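Local coordinates for putative calcium binding protein (Streptomyces coelicolor, PDB 3AKB) that binds calcium ions in EF-hand loops and probably takes part in calcium-mediated regulation in this bacterium, at residues V106-T109 and D110-A114; V117-T120 and A121-L124. The protein carries 2 engineered substitutions. All coordinates share one frame; numbering follows the deposited sequence.

Contact 1: V106-T109 and D110-A114; sequences VADT and DGDGA. With CA (calcium ion), chain C; CA (calcium ion), chain L.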
loop_
_atom_site.group_PDB
_atom_site.type_symbol
_atom_site.label_atom_id
_atom_site.label_comp_id
_atom_site.label_asym_id
_atom_site.label_seq_id
_atom_site.Cartn_x
_atom_site.Cartn_y
_atom_site.Cartn_z
ATOM N N VAL A 106 -11.774 -6.582 1.024
ATOM C CA VAL A 106 -11.956 -6.801 -0.408
ATOM C C VAL A 106 -11.437 -8.152 -0.882
ATOM O O VAL A 106 -12.065 -8.803 -1.746
ATOM C CB VAL A 106 -11.309 -5.644 -1.222
ATOM C CG1 VAL A 106 -11.282 -5.933 -2.702
ATOM C CG2 VAL A 106 -12.068 -4.363 -0.972
ATOM N N ALA A 107 -10.288 -8.553 -0.327
ATOM C CA ALA A 107 -9.613 -9.780 -0.747
ATOM C C ALA A 107 -10.142 -11.053 -0.055
ATOM O O ALA A 107 -9.706 -12.169 -0.377
ATOM C CB ALA A 107 -8.089 -9.644 -0.560
ATOM N N ASP A 108 -11.058 -10.883 0.894
ATOM C CA ASP A 108 -11.732 -12.005 1.557
ATOM C C ASP A 108 -12.926 -12.434 0.708
ATOM O O ASP A 108 -13.987 -11.834 0.776
ATOM C CB ASP A 108 -12.178 -11.574 2.958
ATOM C CG ASP A 108 -13.047 -12.607 3.640
ATOM O OD1 ASP A 108 -13.087 -13.763 3.155
ATOM O OD2 ASP A 108 -13.632 -12.271 4.702
ATOM N N THR A 109 -12.731 -13.456 -0.117
ATOM C CA THR A 109 -13.705 -13.782 -1.149
ATOM C C THR A 109 -14.856 -14.655 -0.648
ATOM O O THR A 109 -15.909 -14.706 -1.290
ATOM C CB THR A 109 -13.047 -14.440 -2.360
ATOM O OG1 THR A 109 -12.516 -15.718 -1.987
ATOM C CG2 THR A 109 -11.958 -13.554 -2.929
ATOM N N ASP A 110 -14.678 -15.328 0.491
ATOM C CA ASP A 110 -15.757 -16.174 1.028
ATOM C C ASP A 110 -16.437 -15.571 2.259
ATOM O O ASP A 110 -17.415 -16.136 2.764
ATOM C CB ASP A 110 -15.300 -17.622 1.294
ATOM C CG ASP A 110 -14.187 -17.722 2.304
ATOM O OD1 ASP A 110 -13.667 -16.685 2.784
ATOM O OD2 ASP A 110 -13.818 -18.869 2.647
ATOM N N GLY A 111 -15.937 -14.440 2.743
ATOM C CA GLY A 111 -16.571 -13.705 3.866
ATOM C C GLY A 111 -16.244 -14.188 5.284
ATOM O O GLY A 111 -16.883 -13.784 6.263
ATOM N N ASP A 112 -15.237 -15.044 5.400
ATOM C CA ASP A 112 -14.896 -15.630 6.699
ATOM C C ASP A 112 -13.864 -14.825 7.490
ATOM O O ASP A 112 -13.312 -15.333 8.495
ATOM C CB ASP A 112 -14.417 -17.068 6.536
ATOM C CG ASP A 112 -13.100 -17.171 5.820
ATOM O OD1 ASP A 112 -12.459 -16.136 5.558
ATOM O OD2 ASP A 112 -12.690 -18.301 5.477
ATOM N N GLY A 113 -13.553 -13.614 7.024
ATOM C CA GLY A 113 -12.605 -12.745 7.728
ATOM C C GLY A 113 -11.137 -13.067 7.529
ATOM O O GLY A 113 -10.268 -12.483 8.187
ATOM N N ALA A 114 -10.858 -14.014 6.635
ATOM C CA ALA A 114 -9.501 -14.421 6.346
ATOM C C ALA A 114 -9.185 -14.295 4.864
ATOM O O ALA A 114 -10.070 -14.348 4.028
ATOM C CB ALA A 114 -9.265 -15.823 6.830
HETATM CA CA CA C . -11.782 -15.661 3.327
HETATM CA CA CA L . -12.438 -18.895 3.975
HETATM O O HOH W 1 -11.301 -15.740 1.064
HETATM O O HOH W 2 -10.687 -17.733 3.345
HETATM O O HOH W 3 -11.080 -20.181 1.927
#
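D108 points its carboxylate into the turn made by D110-A114, and each of its oxygens has its own job. OD1 binds the inner calcium (chain C) at 2.3 Å and accepts from G111 N at 3.0 Å, which comes in 53° out of the carboxylate plane; D112 N adds a weak bond to the same atom. OD2 turns away from the metal and takes G113 N at 2.7 Å, again from above the plane. CG lies anti to the backbone N (chi1 172°), carrying the carboxylate into the loop. D110 and D112 send their carboxylates in beside it, their OD1 atoms on the same calcium at 2.2 and 2.4 Å. D112 OD1 also accepts from A114 N at 2.9 Å, closing an Asx turn, while A114 gives the metal its backbone O at 2.3 Å. Waters 1 and 2 complete the six ligands, and T109 N donates to water 1. D110 OD1 and water 2 also bind a second calcium (chain L), whose bonds to the OD2 atoms of D110 and D112 are implausibly short, leaving that site doubtful. Three alternate aspartates and then a backbone carbonyl, after helix 89-107, are characteristic of an EF-hand loop.

Contact 2: V117-T120 and A121-L124; sequences VADT and ARAL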
loop_
_atom_site.group_PDB
_atom_site.type_symbol
_atom_site.label_atom_id
_atom_site.label_comp_id
_atom_site.label_asym_id
_atom_site.label_seq_id
_atom_site.Cartn_x
_atom_site.Cartn_y
_atom_site.Cartn_z
ATOM N N VAL A 117 -3.029 -16.655 0.952
ATOM C CA VAL A 117 -1.796 -16.235 0.282
ATOM C C VAL A 117 -2.026 -15.947 -1.233
ATOM O O VAL A 117 -1.532 -14.938 -1.775
ATOM C CB VAL A 117 -0.690 -17.314 0.495
ATOM C CG1 VAL A 117 0.512 -17.054 -0.424
ATOM C CG2 VAL A 117 -0.230 -17.304 1.937
ATOM N N ALA A 118 -2.764 -16.808 -1.915
ATOM C CA ALA A 118 -3.012 -16.628 -3.356
ATOM C C ALA A 118 -3.737 -15.297 -3.632
ATOM O O ALA A 118 -3.446 -14.590 -4.587
ATOM C CB ALA A 118 -3.805 -17.810 -3.918
ATOM N N ASP A 119 -4.697 -14.958 -2.770
ATOM C CA ASP A 119 -5.444 -13.712 -2.965
ATOM C C ASP A 119 -4.638 -12.480 -2.540
ATOM O O ASP A 119 -4.817 -11.395 -3.088
ATOM C CB ASP A 119 -6.807 -13.806 -2.274
ATOM C CG ASP A 119 -7.758 -14.753 -3.018
ATOM O OD1 ASP A 119 -7.564 -14.928 -4.256
ATOM O OD2 ASP A 119 -8.693 -15.344 -2.409
ATOM N N THR A 120 -3.738 -12.662 -1.571
ATOM C CA THR A 120 -2.767 -11.637 -1.248
ATOM C C THR A 120 -1.886 -11.319 -2.463
ATOM O O THR A 120 -1.632 -10.140 -2.749
ATOM C CB THR A 120 -1.927 -12.058 -0.050
ATOM O OG1 THR A 120 -2.819 -12.229 1.057
ATOM C CG2 THR A 120 -0.883 -10.975 0.304
ATOM N N ALA A 121 -1.429 -12.348 -3.171
ATOM C CA ALA A 121 -0.661 -12.135 -4.394
ATOM C C ALA A 121 -1.440 -11.326 -5.441
ATOM O O ALA A 121 -0.882 -10.417 -6.087
ATOM C CB ALA A 121 -0.168 -13.478 -4.962
ATOM N N ARG A 122 -2.735 -11.632 -5.590
ATOM C CA ARG A 122 -3.611 -10.892 -6.518
ATOM C C ARG A 122 -3.685 -9.427 -6.147
ATOM O O ARG A 122 -3.650 -8.555 -7.014
ATOM C CB ARG A 122 -5.015 -11.478 -6.498
ATOM C CG ARG A 122 -5.095 -12.813 -7.184
ATOM C CD ARG A 122 -6.484 -13.454 -6.958
ATOM N NE ARG A 122 -7.594 -12.676 -7.514
ATOM C CZ ARG A 122 -8.874 -12.914 -7.243
ATOM N NH1 ARG A 122 -9.200 -13.881 -6.399
ATOM N NH2 ARG A 122 -9.825 -12.185 -7.804
ATOM N N ALA A 123 -3.809 -9.163 -4.849
ATOM C CA ALA A 123 -3.814 -7.771 -4.393
ATOM C C ALA A 123 -2.535 -7.049 -4.788
ATOM O O ALA A 123 -2.578 -5.940 -5.327
ATOM C CB ALA A 123 -4.033 -7.673 -2.863
ATOM N N LEU A 124 -1.396 -7.688 -4.527
ATOM C CA LEU A 124 -0.108 -7.102 -4.876
ATOM C C LEU A 124 0.016 -6.827 -6.376
ATOM O O LEU A 124 0.565 -5.783 -6.749
ATOM C CB LEU A 124 1.016 -8.006 -4.385
ATOM C CG LEU A 124 1.063 -8.076 -2.851
ATOM C CD1 LEU A 124 2.214 -8.993 -2.443
ATOM C CD2 LEU A 124 1.176 -6.706 -2.183
#
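D119 and R122, one helical turn apart, lie side by side and point the same way, joined by a salt bridge from R122 NH1 to D119 OD1 at 2.9 Å. The carboxylate and guanidinium planes stand 72° apart. NH1 meets the oxygen from above the carboxylate plane, while OD1 sits at the guanidinium edge, near its plane. The bend in the arginine chain (chi3 62°) turns its end back toward D119, leaving CD 3.3 Å from the same OD1; CG lies 3.6 Å from A118 O. NE makes a second salt bridge, to E36. With the guanidinium gone, as in an alanine here, D119 OD1 and the E36 carboxylate are likely to be left without their shared cationic partner and part of F37, against which the arginine lies, uncovered.

The tight part of the contact is the helix itself. A121 N, R122 N, A123 N and L124 N donate in turn to V117 O, A118 O, D119 O and T120 O, at 2.9 to 3.2 Å. T120 is the buried residue of the eight: its OG1, anti to the carbonyl carbon (chi1 -61°), bonds back to T116 O, and its side chain packs on V115, V149 and L141. L124 lays CG 3.4 Å from T120 O. Against buried T120 stands exposed A118 on the loose side; the D119-R122 pair lies between these extremes, partly open to solvent.

The two long flanks of helix 117-126 are covered by different neighbours. V117 and A121 pack on A138 and L124 on A137, all toward helix 131-141, whereas D119 and R122 touch F37 and A123 touches M33, both of helix 23-37.

How the contacts relate
Contact 1 holds the first ligands of the calcium loop; contact 2 is the start of the helix that follows and includes the last position of the EF-hand pattern, D119. Their centres are about 12 Å apart. D119 ties them by packing: its OD2 lies 3.8 Å from T109 CG2, and its CB is equally far from A107 O. OD2 nevertheless stays 6.5 Å from the inner calcium and makes no direct bond to it. Both contacts face the next calcium loop: the side chain of A114 comes within about 4 Å of that of K148, and that of V117 within about 4 Å of that of D142. The R122 side chain is about 4 Å from another calcium.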